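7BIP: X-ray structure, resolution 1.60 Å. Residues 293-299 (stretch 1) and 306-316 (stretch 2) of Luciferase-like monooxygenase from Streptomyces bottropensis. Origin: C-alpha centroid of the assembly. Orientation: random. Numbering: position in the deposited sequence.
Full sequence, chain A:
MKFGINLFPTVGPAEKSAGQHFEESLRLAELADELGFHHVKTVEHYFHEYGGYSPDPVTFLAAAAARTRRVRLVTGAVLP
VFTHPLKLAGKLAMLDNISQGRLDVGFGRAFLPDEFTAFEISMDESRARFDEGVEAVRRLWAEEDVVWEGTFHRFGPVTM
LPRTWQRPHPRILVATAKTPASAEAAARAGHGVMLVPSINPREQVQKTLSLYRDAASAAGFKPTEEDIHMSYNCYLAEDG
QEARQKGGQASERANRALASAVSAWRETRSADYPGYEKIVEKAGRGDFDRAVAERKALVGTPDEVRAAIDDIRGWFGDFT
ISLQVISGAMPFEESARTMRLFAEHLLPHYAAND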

# COMPACT_ATOMS: atom_id res chain seq x y z
N ALA A 293 11.84 -35.78 -3.08
CA ALA A 293 13.09 -36.46 -3.42
C ALA A 293 13.90 -35.67 -4.43
O ALA A 293 15.14 -35.72 -4.42
CB ALA A 293 12.79 -37.85 -3.96
N GLU A 294 13.23 -34.93 -5.30
CA GLU A 294 13.89 -34.11 -6.31
C GLU A 294 14.26 -32.73 -5.80
O GLU A 294 14.77 -31.92 -6.58
CB GLU A 294 13.00 -33.98 -7.55
CG GLU A 294 12.83 -35.27 -8.33
CD GLU A 294 11.86 -35.15 -9.49
OE1 GLU A 294 11.71 -36.13 -10.23
OE2 GLU A 294 11.26 -34.06 -9.66
N ARG A 295 13.99 -32.45 -4.52
CA ARG A 295 14.28 -31.16 -3.90
C ARG A 295 13.52 -30.03 -4.59
O ARG A 295 14.03 -28.93 -4.80
CB ARG A 295 15.79 -30.88 -3.88
CG ARG A 295 16.53 -31.60 -2.75
CD ARG A 295 16.79 -33.07 -3.04
NE ARG A 295 17.52 -33.67 -1.92
CZ ARG A 295 16.94 -34.28 -0.88
NH1 ARG A 295 17.69 -34.76 0.10
NH2 ARG A 295 15.62 -34.40 -0.83
N LYS A 296 12.25 -30.30 -4.91
CA LYS A 296 11.35 -29.28 -5.42
C LYS A 296 10.48 -28.68 -4.32
O LYS A 296 9.72 -27.74 -4.59
CB LYS A 296 10.46 -29.86 -6.53
CG LYS A 296 11.24 -30.16 -7.80
CD LYS A 296 10.34 -30.81 -8.84
CE LYS A 296 10.86 -30.56 -10.24
NZ LYS A 296 11.80 -31.62 -10.68
N ALA A 297 10.60 -29.19 -3.10
CA ALA A 297 9.88 -28.72 -1.93
C ALA A 297 10.70 -29.12 -0.71
O ALA A 297 11.33 -30.18 -0.71
CB ALA A 297 8.47 -29.32 -1.84
N LEU A 298 10.69 -28.27 0.31
CA LEU A 298 11.51 -28.45 1.51
C LEU A 298 10.59 -28.87 2.64
O LEU A 298 10.23 -28.07 3.51
CB LEU A 298 12.29 -27.17 1.85
CG LEU A 298 13.29 -26.71 0.79
CD1 LEU A 298 14.00 -25.45 1.22
CD2 LEU A 298 14.30 -27.83 0.56
N VAL A 299 10.21 -30.15 2.63
CA VAL A 299 9.22 -30.68 3.57
C VAL A 299 9.84 -31.89 4.26
O VAL A 299 10.31 -32.81 3.58
CB VAL A 299 7.91 -31.07 2.87
CG1 VAL A 299 6.92 -31.73 3.86
CG2 VAL A 299 7.28 -29.84 2.18
N ARG A 306 17.79 -30.30 6.00
CA ARG A 306 19.21 -29.96 5.98
C ARG A 306 19.90 -30.65 4.81
O ARG A 306 20.66 -30.03 4.06
CB ARG A 306 19.87 -30.35 7.30
CG ARG A 306 21.40 -30.37 7.25
CD ARG A 306 21.99 -28.97 7.31
NE ARG A 306 23.42 -28.97 7.00
CZ ARG A 306 24.38 -29.15 7.89
NH1 ARG A 306 24.08 -29.35 9.17
NH2 ARG A 306 25.65 -29.14 7.50
N ALA A 307 19.65 -31.95 4.65
CA ALA A 307 20.26 -32.68 3.54
C ALA A 307 19.77 -32.13 2.20
O ALA A 307 20.55 -32.05 1.24
CB ALA A 307 19.95 -34.18 3.65
N ALA A 308 18.50 -31.75 2.13
CA ALA A 308 17.95 -31.20 0.90
C ALA A 308 18.61 -29.87 0.55
O ALA A 308 18.97 -29.64 -0.61
CB ALA A 308 16.44 -31.03 1.02
N ILE A 309 18.78 -28.98 1.54
CA ILE A 309 19.40 -27.69 1.27
C ILE A 309 20.85 -27.87 0.81
O ILE A 309 21.31 -27.20 -0.13
CB ILE A 309 19.31 -26.77 2.51
CG1 ILE A 309 17.87 -26.32 2.72
CG2 ILE A 309 20.24 -25.56 2.35
CD1 ILE A 309 17.64 -25.72 4.10
N ASP A 310 21.59 -28.77 1.47
CA ASP A 310 22.97 -29.03 1.05
C ASP A 310 23.04 -29.52 -0.40
O ASP A 310 23.97 -29.16 -1.14
CB ASP A 310 23.64 -30.03 1.99
CG ASP A 310 23.85 -29.46 3.39
OD1 ASP A 310 23.67 -28.23 3.58
OD2 ASP A 310 24.18 -30.23 4.31
N ASP A 311 22.07 -30.33 -0.82
CA ASP A 311 22.01 -30.75 -2.22
C ASP A 311 21.77 -29.56 -3.14
O ASP A 311 22.45 -29.40 -4.16
CB ASP A 311 20.90 -31.79 -2.42
CG ASP A 311 21.20 -33.12 -1.75
OD1 ASP A 311 22.37 -33.35 -1.36
OD2 ASP A 311 20.26 -33.93 -1.63
N ILE A 312 20.80 -28.72 -2.78
CA ILE A 312 20.45 -27.55 -3.59
C ILE A 312 21.64 -26.62 -3.71
O ILE A 312 21.95 -26.11 -4.80
CB ILE A 312 19.22 -26.85 -2.98
CG1 ILE A 312 17.95 -27.69 -3.22
CG2 ILE A 312 19.05 -25.44 -3.55
CD1 ILE A 312 16.82 -27.37 -2.27
N ARG A 313 22.34 -26.37 -2.60
CA ARG A 313 23.52 -25.52 -2.63
C ARG A 313 24.59 -26.11 -3.54
O ARG A 313 25.28 -25.38 -4.26
CB ARG A 313 24.04 -25.32 -1.20
CG ARG A 313 25.12 -24.26 -1.04
CD ARG A 313 25.63 -24.22 0.38
NE ARG A 313 26.64 -23.18 0.56
CZ ARG A 313 27.95 -23.40 0.54
NH1 ARG A 313 28.42 -24.63 0.35
NH2 ARG A 313 28.80 -22.39 0.70
N GLY A 314 24.74 -27.44 -3.52
CA GLY A 314 25.70 -28.08 -4.42
C GLY A 314 25.35 -27.90 -5.88
O GLY A 314 26.25 -27.78 -6.72
N TRP A 315 24.06 -27.87 -6.22
CA TRP A 315 23.67 -27.69 -7.61
C TRP A 315 23.77 -26.24 -8.06
O TRP A 315 24.20 -25.96 -9.18
CB TRP A 315 22.23 -28.17 -7.85
CG TRP A 315 21.97 -29.59 -7.51
CD1 TRP A 315 22.86 -30.62 -7.53
CD2 TRP A 315 20.71 -30.14 -7.12
NE1 TRP A 315 22.23 -31.79 -7.16
CE2 TRP A 315 20.91 -31.52 -6.90
CE3 TRP A 315 19.43 -29.61 -6.92
CZ2 TRP A 315 19.88 -32.37 -6.50
CZ3 TRP A 315 18.41 -30.45 -6.52
CH2 TRP A 315 18.64 -31.82 -6.32
N PHE A 316 23.33 -25.31 -7.21
CA PHE A 316 23.07 -23.95 -7.64
C PHE A 316 24.06 -22.93 -7.11
O PHE A 316 24.11 -21.81 -7.63
CB PHE A 316 21.66 -23.50 -7.21
CG PHE A 316 20.56 -24.37 -7.76
CD1 PHE A 316 20.72 -25.07 -8.94
CD2 PHE A 316 19.34 -24.46 -7.08
CE1 PHE A 316 19.69 -25.87 -9.44
CE2 PHE A 316 18.32 -25.25 -7.57
CZ PHE A 316 18.48 -25.95 -8.75

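Stretch 2 is a regular helix that begins earlier in the chain. Its backbone is held by i to i+4 hydrogen bonds, such as Ile312 N to Ala308 O at 3.0 Å. Stretch 1 leaves a helix and turns; Leu298 and Val299 lie in a strand that continues later in the chain. Arg295 is the first residue to leave helical phi/psi. Its phi is positive, at 61°, and the turn is a Schellman motif. The nearest CA atoms across the stretches are those of Arg295 and Ala308, 6.0 Å apart. Together the stretches bury 363 Å².

The polar link is a salt bridge between Arg295 and Asp311. Arg295 NE donates to Asp311 OD2 at 2.8 Å, and the N-H...O angle of 164° is close to straight. Arg295 NH1 also donates to Asp311 OD2, at 3.2 Å and 135°, a weak bond. One carboxylate oxygen thus receives two donors at the edge of the guanidinium. Opposite charges reinforce both bonds.

The same side chain makes van der Waals contacts along the helix. Ala308 lies over one face of the guanidinium, with Ala308 CA 3.7 Å from Arg295 NH1. The methyl of Ala308 also touches the group: Arg295 CZ is 3.8 Å from Ala308 CB. At the base of the side chain, Arg295 CB meets Trp315 CZ3 at 3.7 Å and Ile312 CG1 at 3.9 Å. Trp315 also turns a ring edge to the backbone of stretch 1, with Trp315 CH2 3.9 Å from Glu294 O.

The apolar contacts centre on buried Leu298. Its CA-to-CB bond points sideways, but the end of the side chain comes nearer the helix. Leu298 CD2 touches Ile312 CD1 at 3.8 Å and Ala308 CB at 3.9 Å. Leu298 CD1 reaches Ile309 CG1 at 4.2 Å. These contacts bring hydrocarbon surfaces together away from water.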